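Local coordinates for protein histone-lysine N-methyltransferase SETMAR (Homo sapiens, PDB 3F2K) that methylates histone H3 and, through its mariner transposase-derived domain, binds DNA and acts in double-strand break repair, at residues I22-N25 / P29-D32; E16-L21 / S212-C217; Y87-P92 / N189-F194. One frame throughout, in Å; residues are numbered along the deposited sequence.

Interaction 1. Residues I22-N25 / P29-D32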
ATOM      1  N   ILE A  22     -15.676  -8.808   1.009  1.00 20.82           N
ATOM      2  CA  ILE A  22     -15.910  -9.967   0.168  1.00 21.76           C
ATOM      3  C   ILE A  22     -17.284  -9.864  -0.519  1.00 20.68           C
ATOM      4  O   ILE A  22     -17.344 -10.089  -1.711  1.00 19.21           O
ATOM      5  CB  ILE A  22     -15.874 -11.321   0.928  1.00 23.15           C
ATOM      6  CG1 ILE A  22     -14.553 -11.512   1.604  1.00 21.97           C
ATOM      7  CG2 ILE A  22     -16.078 -12.501  -0.047  1.00 24.96           C
ATOM      8  CD1 ILE A  22     -14.590 -12.748   2.681  1.00 22.38           C
ATOM      9  N   LEU A  23     -18.347  -9.572   0.228  1.00 19.49           N
ATOM     10  CA  LEU A  23     -19.694  -9.420  -0.357  1.00 20.24           C
ATOM     11  C   LEU A  23     -19.775  -8.265  -1.349  1.00 20.80           C
ATOM     12  O   LEU A  23     -20.331  -8.432  -2.464  1.00 20.86           O
ATOM     13  CB  LEU A  23     -20.738  -9.287   0.733  1.00 20.70           C
ATOM     14  CG  LEU A  23     -20.964 -10.575   1.561  1.00 21.10           C
ATOM     15  CD1 LEU A  23     -21.629 -10.064   2.845  1.00 21.69           C
ATOM     16  CD2 LEU A  23     -21.946 -11.402   0.710  1.00 24.76           C
ATOM     17  N   ARG A  24     -19.150  -7.114  -0.998  1.00 19.45           N
ATOM     18  CA  ARG A  24     -19.088  -6.009  -1.959  1.00 20.47           C
ATOM     19  C   ARG A  24     -18.463  -6.432  -3.315  1.00 20.41           C
ATOM     20  O   ARG A  24     -19.008  -6.151  -4.401  1.00 20.73           O
ATOM     21  CB  ARG A  24     -18.327  -4.797  -1.369  1.00 18.36           C
ATOM     22  CG  ARG A  24     -18.297  -3.628  -2.388  1.00 22.47           C
ATOM     23  CD  ARG A  24     -17.652  -2.365  -1.760  1.00 19.86           C
ATOM     24  NE  ARG A  24     -17.422  -1.333  -2.771  1.00 18.65           N
ATOM     25  CZ  ARG A  24     -16.844  -0.150  -2.574  1.00 17.52           C
ATOM     26  NH1 ARG A  24     -16.436   0.231  -1.353  1.00 20.75           N
ATOM     27  NH2 ARG A  24     -16.695   0.666  -3.646  1.00 18.33           N
ATOM     28  N   ASN A  25     -17.301  -7.069  -3.256  1.00 19.98           N
ATOM     29  CA  ASN A  25     -16.656  -7.481  -4.491  1.00 20.92           C
ATOM     30  C   ASN A  25     -17.490  -8.534  -5.244  1.00 22.50           C
ATOM     31  O   ASN A  25     -17.487  -8.540  -6.478  1.00 23.62           O
ATOM     32  CB  ASN A  25     -15.291  -8.046  -4.192  1.00 20.12           C
ATOM     33  CG  ASN A  25     -14.429  -8.158  -5.397  1.00 21.77           C
ATOM     34  OD1 ASN A  25     -14.083  -7.150  -6.030  1.00 22.94           O
ATOM     35  ND2 ASN A  25     -14.018  -9.397  -5.720  1.00 24.15           N
ATOM     36  N   PRO A  29     -17.656  -6.277  -8.516  1.00 24.18           N
ATOM     37  CA  PRO A  29     -16.195  -6.400  -8.434  1.00 23.31           C
ATOM     38  C   PRO A  29     -15.540  -5.040  -8.616  1.00 23.04           C
ATOM     39  O   PRO A  29     -15.902  -4.264  -9.548  1.00 22.20           O
ATOM     40  CB  PRO A  29     -15.837  -7.362  -9.577  1.00 24.16           C
ATOM     41  CG  PRO A  29     -17.120  -8.110  -9.823  1.00 25.13           C
ATOM     42  CD  PRO A  29     -18.240  -7.204  -9.512  1.00 26.00           C
ATOM     43  N   PHE A  30     -14.616  -4.756  -7.699  1.00 20.29           N
ATOM     44  CA  PHE A  30     -13.893  -3.489  -7.683  1.00 19.74           C
ATOM     45  C   PHE A  30     -12.357  -3.596  -7.532  1.00 19.06           C
ATOM     46  O   PHE A  30     -11.678  -2.564  -7.515  1.00 16.88           O
ATOM     47  CB  PHE A  30     -14.421  -2.634  -6.526  1.00 20.04           C
ATOM     48  CG  PHE A  30     -14.169  -3.229  -5.186  1.00 18.21           C
ATOM     49  CD1 PHE A  30     -12.950  -2.966  -4.497  1.00 18.89           C
ATOM     50  CD2 PHE A  30     -15.153  -4.013  -4.564  1.00 19.45           C
ATOM     51  CE1 PHE A  30     -12.707  -3.540  -3.195  1.00 19.30           C
ATOM     52  CE2 PHE A  30     -14.950  -4.534  -3.297  1.00 17.67           C
ATOM     53  CZ  PHE A  30     -13.716  -4.313  -2.604  1.00 19.72           C
ATOM     54  N   LEU A  31     -11.815  -4.813  -7.455  1.00 19.34           N
ATOM     55  CA  LEU A  31     -10.342  -4.957  -7.284  1.00 19.27           C
ATOM     56  C   LEU A  31      -9.510  -4.178  -8.283  1.00 19.26           C
ATOM     57  O   LEU A  31      -8.461  -3.643  -7.915  1.00 19.06           O
ATOM     58  CB  LEU A  31      -9.858  -6.441  -7.199  1.00 19.09           C
ATOM     59  CG  LEU A  31     -10.484  -7.248  -6.038  1.00 18.99           C
ATOM     60  CD1 LEU A  31      -9.842  -8.604  -5.906  1.00 20.83           C
ATOM     61  CD2 LEU A  31     -10.441  -6.603  -4.636  1.00 25.06           C
ATOM     62  N   ASP A  32      -9.972  -4.159  -9.545  1.00 19.37           N
ATOM     63  CA  ASP A  32      -9.321  -3.463 -10.655  1.00 22.94           C
ATOM     64  C   ASP A  32      -9.200  -1.941 -10.455  1.00 20.85           C
ATOM     65  O   ASP A  32      -8.335  -1.306 -11.099  1.00 22.65           O
ATOM     66  CB  ASP A  32     -10.038  -3.799 -12.007  1.00 23.68           C
ATOM     67  CG  ASP A  32     -11.430  -3.091 -12.179  1.00 30.20           C
ATOM     68  OD1 ASP A  32     -12.344  -3.194 -11.339  1.00 33.70           O
ATOM     69  OD2 ASP A  32     -11.629  -2.427 -13.226  1.00 40.29           O
TER
HETATM   70  O   HOH W   1     -12.442  -7.415  -9.067  1.00 36.38           O
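Arg24 and Asn25, in the last turn of helix 8-27, hold the Phe30 ring between them. The guanidinium carbon Arg24 CZ sits 4.8 Å from the centroid of the Phe30 ring and 15° off its normal, the geometry of a cation-pi contact, although the guanidinium plane is turned 41° from the ring. The extended Arg24 chain crosses Phe30 at about a right angle, with Arg24 CG 3.6 Å from Phe30 CE2. Over the other face, displaced toward the rim, comes the side-chain amide oxygen of Asn25, OD1, 3.6 Å from Phe30 CD2. With CG of Asn25 anti to the backbone N (chi1 -165°), this oxygen is carried to the loop backbone, where Phe30 N donates to Asn25 OD1 at 3.0 Å in a nearly straight bond, the donor tilted out of the side-chain carbonyl plane. Leu31 CG packs 3.6 Å from the same Asn25 OD1, and a water links it weakly to Leu31 N. With an alanine in place of Asn25, the Phe30 amide would probably be left without this acceptor, and the loop would be freer to move off the helix. The contact ties the turn after helix 8-27 to the helix itself. Strand 34-43 follows; Phe30 also rests on Ile126 of strand 126-128, Asn25 and Leu31 meet Ile211 of helix 202-219, and Arg24 forms a salt bridge with Glu150 in strand 150-151.

Interaction 2. Residues E16-L21 / S212-C217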
ATOM      1  N   GLU A  16     -15.749  -7.731  10.452  1.00 19.94           N
ATOM      2  CA  GLU A  16     -16.803  -6.917   9.855  1.00 20.96           C
ATOM      3  C   GLU A  16     -16.332  -6.409   8.490  1.00 19.80           C
ATOM      4  O   GLU A  16     -17.005  -6.626   7.453  1.00 18.38           O
ATOM      5  CB  GLU A  16     -17.168  -5.771  10.844  1.00 21.54           C
ATOM      6  CG  GLU A  16     -18.386  -4.800  10.508  1.00 25.67           C
ATOM      7  CD  GLU A  16     -18.540  -3.558  11.529  1.00 27.80           C
ATOM      8  OE1 GLU A  16     -17.547  -3.051  12.148  1.00 35.94           O
ATOM      9  OE2 GLU A  16     -19.694  -3.040  11.698  1.00 32.69           O
ATOM     10  N   VAL A  17     -15.170  -5.780   8.482  1.00 17.72           N
ATOM     11  CA  VAL A  17     -14.618  -5.224   7.197  1.00 18.61           C
ATOM     12  C   VAL A  17     -14.343  -6.295   6.177  1.00 17.88           C
ATOM     13  O   VAL A  17     -14.714  -6.139   5.020  1.00 18.98           O
ATOM     14  CB  VAL A  17     -13.320  -4.426   7.427  1.00 18.18           C
ATOM     15  CG1 VAL A  17     -12.762  -4.017   6.117  1.00 19.12           C
ATOM     16  CG2 VAL A  17     -13.582  -3.177   8.261  1.00 20.08           C
ATOM     17  N   SER A  18     -13.740  -7.400   6.604  1.00 16.12           N
ATOM     18  CA  SER A  18     -13.472  -8.536   5.712  1.00 16.65           C
ATOM     19  C   SER A  18     -14.709  -9.080   5.073  1.00 16.99           C
ATOM     20  O   SER A  18     -14.774  -9.217   3.853  1.00 16.53           O
ATOM     21  CB  SER A  18     -12.717  -9.657   6.444  1.00 16.42           C
ATOM     22  OG  SER A  18     -11.374  -9.191   6.691  1.00 15.71           O
ATOM     23  N   SER A  19     -15.696  -9.407   5.913  1.00 18.55           N
ATOM     24  CA  SER A  19     -16.943  -9.994   5.427  1.00 18.89           C
ATOM     25  C   SER A  19     -17.653  -9.041   4.425  1.00 18.42           C
ATOM     26  O   SER A  19     -18.132  -9.476   3.340  1.00 18.62           O
ATOM     27  CB  SER A  19     -17.868 -10.346   6.644  1.00 18.72           C
ATOM     28  OG  SER A  19     -19.201 -10.715   6.195  1.00 19.09           O
ATOM     29  N   SER A  20     -17.673  -7.770   4.764  1.00 20.03           N
ATOM     30  CA  SER A  20     -18.348  -6.725   3.967  1.00 19.49           C
ATOM     31  C   SER A  20     -17.676  -6.535   2.635  1.00 20.30           C
ATOM     32  O   SER A  20     -18.372  -6.441   1.603  1.00 21.27           O
ATOM     33  CB  SER A  20     -18.420  -5.420   4.762  1.00 20.64           C
ATOM     34  OG  SER A  20     -19.385  -5.566   5.779  1.00 18.09           O
ATOM     35  N   LEU A  21     -16.337  -6.595   2.618  1.00 19.72           N
ATOM     36  CA  LEU A  21     -15.563  -6.424   1.374  1.00 19.20           C
ATOM     37  C   LEU A  21     -15.659  -7.609   0.451  1.00 19.54           C
ATOM     38  O   LEU A  21     -15.742  -7.437  -0.771  1.00 18.28           O
ATOM     39  CB  LEU A  21     -14.066  -6.070   1.635  1.00 17.87           C
ATOM     40  CG  LEU A  21     -13.882  -4.661   2.230  1.00 20.37           C
ATOM     41  CD1 LEU A  21     -12.405  -4.289   2.502  1.00 17.07           C
ATOM     42  CD2 LEU A  21     -14.576  -3.542   1.388  1.00 21.76           C
ATOM     43  N   SER A 212      -9.001 -13.933  -0.964  1.00 21.16           N
ATOM     44  CA  SER A 212      -8.632 -15.099  -0.130  1.00 23.59           C
ATOM     45  C   SER A 212      -8.276 -14.699   1.312  1.00 22.20           C
ATOM     46  O   SER A 212      -8.656 -15.413   2.281  1.00 22.56           O
ATOM     47  CB  SER A 212      -7.545 -15.971  -0.805  1.00 24.53           C
ATOM     48  OG  SER A 212      -6.322 -15.279  -0.938  1.00 31.57           O
ATOM     49  N   ARG A 213      -7.614 -13.553   1.483  1.00 19.50           N
ATOM     50  CA  ARG A 213      -7.233 -13.078   2.806  1.00 19.05           C
ATOM     51  C   ARG A 213      -8.445 -12.560   3.609  1.00 18.89           C
ATOM     52  O   ARG A 213      -8.542 -12.827   4.843  1.00 18.47           O
ATOM     53  CB  ARG A 213      -6.209 -11.966   2.698  1.00 19.22           C
ATOM     54  CG  ARG A 213      -4.841 -12.554   2.280  1.00 19.68           C
ATOM     55  CD  ARG A 213      -3.842 -11.459   2.193  1.00 19.39           C
ATOM     56  NE  ARG A 213      -2.535 -12.051   1.928  1.00 22.64           N
ATOM     57  CZ  ARG A 213      -1.570 -12.218   2.825  1.00 26.51           C
ATOM     58  NH1 ARG A 213      -1.718 -11.782   4.073  1.00 25.32           N
ATOM     59  NH2 ARG A 213      -0.419 -12.827   2.454  1.00 25.10           N
ATOM     60  N   TRP A 214      -9.349 -11.807   2.955  1.00 17.63           N
ATOM     61  CA  TRP A 214     -10.626 -11.503   3.643  1.00 17.37           C
ATOM     62  C   TRP A 214     -11.328 -12.758   4.157  1.00 17.69           C
ATOM     63  O   TRP A 214     -11.847 -12.792   5.315  1.00 16.21           O
ATOM     64  CB  TRP A 214     -11.584 -10.668   2.776  1.00 16.86           C
ATOM     65  CG  TRP A 214     -10.981  -9.287   2.490  1.00 14.93           C
ATOM     66  CD1 TRP A 214     -10.153  -8.552   3.269  1.00 18.85           C
ATOM     67  CD2 TRP A 214     -11.191  -8.534   1.278  1.00 17.85           C
ATOM     68  NE1 TRP A 214      -9.825  -7.335   2.612  1.00 17.25           N
ATOM     69  CE2 TRP A 214     -10.493  -7.310   1.406  1.00 18.87           C
ATOM     70  CE3 TRP A 214     -11.945  -8.763   0.131  1.00 20.66           C
ATOM     71  CZ2 TRP A 214     -10.474  -6.345   0.371  1.00 21.01           C
ATOM     72  CZ3 TRP A 214     -11.941  -7.810  -0.889  1.00 21.16           C
ATOM     73  CH2 TRP A 214     -11.204  -6.613  -0.755  1.00 18.39           C
ATOM     74  N   GLN A 215     -11.364 -13.779   3.314  1.00 18.79           N
ATOM     75  CA  GLN A 215     -12.074 -15.010   3.696  1.00 20.16           C
ATOM     76  C   GLN A 215     -11.393 -15.736   4.827  1.00 19.57           C
ATOM     77  O   GLN A 215     -12.052 -16.287   5.715  1.00 20.50           O
ATOM     78  CB  GLN A 215     -12.268 -15.962   2.498  1.00 19.77           C
ATOM     79  CG  GLN A 215     -13.237 -17.164   2.818  1.00 21.22           C
ATOM     80  CD  GLN A 215     -14.599 -16.697   3.260  1.00 25.68           C
ATOM     81  OE1 GLN A 215     -15.273 -15.962   2.536  1.00 26.70           O
ATOM     82  NE2 GLN A 215     -15.036 -17.118   4.461  1.00 27.08           N
ATOM     83  N   LYS A 216     -10.078 -15.723   4.817  1.00 19.48           N
ATOM     84  CA  LYS A 216      -9.331 -16.422   5.879  1.00 19.06           C
ATOM     85  C   LYS A 216      -9.571 -15.707   7.182  1.00 18.92           C
ATOM     86  O   LYS A 216      -9.717 -16.343   8.263  1.00 17.36           O
ATOM     87  CB  LYS A 216      -7.851 -16.434   5.557  1.00 19.72           C
ATOM     88  CG  LYS A 216      -7.453 -17.422   4.447  1.00 18.88           C
ATOM     89  CD  LYS A 216      -5.952 -17.400   4.366  1.00 22.27           C
ATOM     90  CE  LYS A 216      -5.457 -18.018   3.074  1.00 31.35           C
ATOM     91  NZ  LYS A 216      -3.968 -18.162   3.287  1.00 34.03           N
ATOM     92  N   CYS A 217      -9.686 -14.369   7.085  1.00 16.97           N
ATOM     93  CA  CYS A 217      -9.962 -13.529   8.250  1.00 17.06           C
ATOM     94  C   CYS A 217     -11.352 -13.857   8.792  1.00 17.83           C
ATOM     95  O   CYS A 217     -11.493 -14.134   9.996  1.00 18.37           O
ATOM     96  CB  CYS A 217      -9.808 -12.034   7.921  1.00 16.91           C
ATOM     97  SG  CYS A 217     -10.221 -10.973   9.375  1.00 17.47           S
TER
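Leu21 sits over one face of the Trp214 indole in a CH-pi contact: Leu21 CB stands 3.5 Å from the centroid of the six-membered ring and 2° off its normal. The first torsion of Trp214, CG anti to its carbonyl carbon (chi1 -64°), sends the indole toward helix 8-27, and the second turns its face to Leu21. A similar first torsion and an extended second one bring Leu21 CD1 to 3.5 Å from Trp214 CZ2, so the root and one methyl of the leucine spread over the benzo half. About one turn earlier, Ser18 meets the pyrrole end and the backbone: Ser18 CB is 3.4 Å from Trp214 O, Ser18 OG 3.7 Å from Trp214 CD1. That hydroxyl is hydrogen-bonded to Arg14 O within its own helix, and Cys217 SG comes to 3.4 Å from Ser18 OG. The small Ser18 side chain is consistent with the close approach of Ser18 CA and Trp214 CA, 4.6 Å apart. The axes of segments 16-21 and 212-217 come within 8.3 Å, crossing at -131°. Helix 202-219 thereby packs against helix 8-27, Trp214 also touching Ile22, while Leu152 and Leu161 from loops meet Leu21 and Ser18.

Interaction 3. Residues Y87-P92 / N189-F194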
ATOM      1  N   TYR A  87       6.484   5.982  -6.626  1.00 18.09           N
ATOM      2  CA  TYR A  87       7.154   5.767  -5.313  1.00 19.35           C
ATOM      3  C   TYR A  87       8.040   6.953  -5.007  1.00 19.96           C
ATOM      4  O   TYR A  87       8.431   7.702  -5.920  1.00 21.07           O
ATOM      5  CB  TYR A  87       7.972   4.463  -5.284  1.00 18.65           C
ATOM      6  CG  TYR A  87       9.123   4.410  -6.271  1.00 21.84           C
ATOM      7  CD1 TYR A  87      10.406   4.865  -5.931  1.00 26.71           C
ATOM      8  CD2 TYR A  87       8.933   3.865  -7.522  1.00 22.57           C
ATOM      9  CE1 TYR A  87      11.451   4.765  -6.838  1.00 28.40           C
ATOM     10  CE2 TYR A  87       9.973   3.779  -8.460  1.00 26.09           C
ATOM     11  CZ  TYR A  87      11.201   4.235  -8.115  1.00 28.75           C
ATOM     12  OH  TYR A  87      12.187   4.099  -9.052  1.00 32.56           O
ATOM     13  N   SER A  88       8.393   7.143  -3.746  1.00 19.76           N
ATOM     14  CA  SER A  88       9.131   8.379  -3.397  1.00 22.41           C
ATOM     15  C   SER A  88       9.888   8.075  -2.117  1.00 22.15           C
ATOM     16  O   SER A  88       9.482   7.184  -1.336  1.00 23.23           O
ATOM     17  CB  SER A  88       8.192   9.585  -3.194  1.00 22.90           C
ATOM     18  OG  SER A  88       7.259   9.399  -2.144  1.00 27.09           O
ATOM     19  N   PHE A  89      10.977   8.789  -1.922  1.00 23.21           N
ATOM     20  CA  PHE A  89      11.787   8.608  -0.705  1.00 23.89           C
ATOM     21  C   PHE A  89      11.727   9.921   0.057  1.00 25.71           C
ATOM     22  O   PHE A  89      11.695  10.976  -0.564  1.00 24.66           O
ATOM     23  CB  PHE A  89      13.222   8.275  -1.097  1.00 23.92           C
ATOM     24  CG  PHE A  89      13.330   6.971  -1.807  1.00 26.96           C
ATOM     25  CD1 PHE A  89      13.534   5.802  -1.090  1.00 28.18           C
ATOM     26  CD2 PHE A  89      13.192   6.898  -3.182  1.00 28.75           C
ATOM     27  CE1 PHE A  89      13.612   4.561  -1.752  1.00 28.10           C
ATOM     28  CE2 PHE A  89      13.281   5.646  -3.835  1.00 31.85           C
ATOM     29  CZ  PHE A  89      13.477   4.510  -3.115  1.00 26.69           C
ATOM     30  N   LEU A  90      11.606   9.821   1.374  1.00 26.16           N
ATOM     31  CA  LEU A  90      11.557  10.985   2.251  1.00 28.54           C
ATOM     32  C   LEU A  90      12.967  11.552   2.337  1.00 30.06           C
ATOM     33  O   LEU A  90      13.917  10.830   2.729  1.00 31.78           O
ATOM     34  CB  LEU A  90      11.057  10.542   3.621  1.00 27.34           C
ATOM     35  CG  LEU A  90      10.748  11.531   4.749  1.00 30.31           C
ATOM     36  CD1 LEU A  90       9.483  12.293   4.399  1.00 25.13           C
ATOM     37  CD2 LEU A  90      10.624  10.700   6.019  1.00 31.25           C
ATOM     38  N   ASN A  91      13.074  12.813   1.918  1.00 32.44           N
ATOM     39  CA  ASN A  91      14.322  13.577   1.738  1.00 33.88           C
ATOM     40  C   ASN A  91      14.599  14.550   2.884  1.00 33.89           C
ATOM     41  O   ASN A  91      13.682  14.974   3.617  1.00 32.25           O
ATOM     42  CB  ASN A  91      14.283  14.411   0.443  1.00 34.39           C
ATOM     43  CG  ASN A  91      14.083  13.573  -0.800  1.00 36.69           C
ATOM     44  OD1 ASN A  91      13.254  13.913  -1.640  1.00 41.23           O
ATOM     45  ND2 ASN A  91      14.831  12.481  -0.923  1.00 37.93           N
ATOM     46  N   PRO A  92      15.875  14.916   3.057  1.00 34.60           N
ATOM     47  CA  PRO A  92      16.166  15.950   4.094  1.00 34.72           C
ATOM     48  C   PRO A  92      15.254  17.169   3.946  1.00 34.06           C
ATOM     49  O   PRO A  92      14.975  17.603   2.817  1.00 35.11           O
ATOM     50  CB  PRO A  92      17.632  16.356   3.810  1.00 35.66           C
ATOM     51  CG  PRO A  92      18.095  15.513   2.607  1.00 35.38           C
ATOM     52  CD  PRO A  92      17.083  14.395   2.402  1.00 34.66           C
ATOM     53  N   ASN A 189      18.779   3.122  -5.435  1.00 31.74           N
ATOM     54  CA  ASN A 189      19.145   2.324  -6.599  1.00 31.24           C
ATOM     55  C   ASN A 189      18.749   0.857  -6.385  1.00 29.67           C
ATOM     56  O   ASN A 189      18.338   0.216  -7.337  1.00 30.00           O
ATOM     57  CB  ASN A 189      20.648   2.396  -6.898  1.00 32.58           C
ATOM     58  CG  ASN A 189      21.094   3.751  -7.433  1.00 35.06           C
ATOM     59  OD1 ASN A 189      20.313   4.517  -8.014  1.00 37.63           O
ATOM     60  ND2 ASN A 189      22.392   4.044  -7.255  1.00 35.32           N
ATOM     61  N   ALA A 190      18.914   0.325  -5.174  1.00 27.96           N
ATOM     62  CA  ALA A 190      18.513  -1.077  -4.907  1.00 26.68           C
ATOM     63  C   ALA A 190      16.948  -1.233  -4.966  1.00 27.31           C
ATOM     64  O   ALA A 190      16.415  -2.180  -5.549  1.00 26.91           O
ATOM     65  CB  ALA A 190      19.082  -1.539  -3.618  1.00 26.61           C
ATOM     66  N   PHE A 191      16.222  -0.259  -4.404  1.00 26.44           N
ATOM     67  CA  PHE A 191      14.769  -0.273  -4.558  1.00 26.57           C
ATOM     68  C   PHE A 191      14.362  -0.212  -6.037  1.00 26.04           C
ATOM     69  O   PHE A 191      13.449  -0.909  -6.492  1.00 25.29           O
ATOM     70  CB  PHE A 191      14.142   0.868  -3.722  1.00 25.84           C
ATOM     71  CG  PHE A 191      12.673   0.859  -3.762  1.00 26.34           C
ATOM     72  CD1 PHE A 191      11.953   0.026  -2.880  1.00 27.16           C
ATOM     73  CD2 PHE A 191      11.990   1.585  -4.747  1.00 25.63           C
ATOM     74  CE1 PHE A 191      10.535  -0.029  -2.927  1.00 28.13           C
ATOM     75  CE2 PHE A 191      10.589   1.503  -4.822  1.00 24.23           C
ATOM     76  CZ  PHE A 191       9.871   0.712  -3.918  1.00 24.38           C
ATOM     77  N   GLN A 192      15.039   0.622  -6.822  1.00 25.72           N
ATOM     78  CA  GLN A 192      14.759   0.692  -8.227  1.00 27.58           C
ATOM     79  C   GLN A 192      14.987  -0.632  -8.956  1.00 27.47           C
ATOM     80  O   GLN A 192      14.137  -1.052  -9.759  1.00 28.50           O
ATOM     81  CB  GLN A 192      15.562   1.810  -8.899  1.00 28.50           C
ATOM     82  CG  GLN A 192      15.209   1.970 -10.367  1.00 33.06           C
ATOM     83  CD  GLN A 192      15.635   3.327 -10.888  1.00 40.56           C
ATOM     84  OE1 GLN A 192      16.829   3.630 -10.926  1.00 43.10           O
ATOM     85  NE2 GLN A 192      14.661   4.144 -11.316  1.00 40.02           N
ATOM     86  N   GLU A 193      16.129  -1.264  -8.715  1.00 25.82           N
ATOM     87  CA  GLU A 193      16.403  -2.562  -9.324  1.00 26.66           C
ATOM     88  C   GLU A 193      15.352  -3.592  -8.855  1.00 26.24           C
ATOM     89  O   GLU A 193      14.970  -4.492  -9.611  1.00 25.75           O
ATOM     90  CB  GLU A 193      17.777  -3.065  -8.918  1.00 26.82           C
ATOM     91  N   PHE A 194      14.918  -3.480  -7.608  1.00 25.76           N
ATOM     92  CA  PHE A 194      13.886  -4.366  -7.108  1.00 24.44           C
ATOM     93  C   PHE A 194      12.591  -4.212  -7.930  1.00 25.28           C
ATOM     94  O   PHE A 194      12.040  -5.173  -8.481  1.00 22.67           O
ATOM     95  CB  PHE A 194      13.573  -4.079  -5.637  1.00 24.67           C
ATOM     96  CG  PHE A 194      12.319  -4.790  -5.165  1.00 23.40           C
ATOM     97  CD1 PHE A 194      12.322  -6.180  -4.987  1.00 27.67           C
ATOM     98  CD2 PHE A 194      11.137  -4.081  -4.943  1.00 24.52           C
ATOM     99  CE1 PHE A 194      11.165  -6.835  -4.573  1.00 24.66           C
ATOM    100  CE2 PHE A 194       9.943  -4.733  -4.534  1.00 22.30           C
ATOM    101  CZ  PHE A 194       9.961  -6.122  -4.346  1.00 22.78           C
TER
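An aromatic cluster of Tyr87, Phe89 and Phe191 joins the edge strand 83-89 of the RNase H-like sheet to helix 184-196, strand residues 87-89 and helix segment 189-194 running nearly antiparallel. Both strand residues point toward the helix and meet one ring, that of Phe191. Its CG is anti to the backbone N (chi1 -176°), which extends the ring from the helix into the cluster. Against Tyr87 the geometry is edge-to-face: the edge of Phe191 is directed at one face of the tyrosine, centroids 5.0 Å apart and planes at 60°, with Phe191 CE2 3.5 Å from Tyr87 CD1. Phe89 reverses the roles. Here the edge of Phe89 approaches the face of Phe191 in an offset edge-to-face pair, centroids 5.6 Å apart and planes at 87°, Phe89 CZ being 3.7 Å from Phe191 CD2. Phe191 therefore gives its edge to one ring and its face to another. Val75 and Ile77 of strand 72-80, together with Leu172 of helix 163-176, pack on Phe191 as well. Beside the cluster, the extended Gln192 brings NE2 to 3.4 Å from Tyr87 OH, a long, weak hydrogen bond far from straight, with amide and ring planes almost perpendicular. Since the one polar link is this weak, within this contact the two segments meet mainly through ring edges against ring faces and apolar burial.

Overall arrangement
From the N terminus, helix 8-27 supplies one side of both interaction 2 and interaction 1. Interaction 1 closes a short local loop, just four residues along, where the chain turns toward strand 34-43. Interaction 3 closes a loop of about a hundred residues; it opens after interaction 1 has closed. Interaction 2 spans both, bringing helix 202-219 back to helix 8-27, and no loops cross. Interactions 1 and 2 touch, Phe30 meeting Trp214, whereas the centre of interaction 3, across the chain's centre, lies about 31 Å and 32 Å from the centres of interactions 1 and 2. Interactions 1 and 2 join the first and last helices and the turn after helix 8-27; interaction 3 joins the sheet's edge strand to helix 184-196.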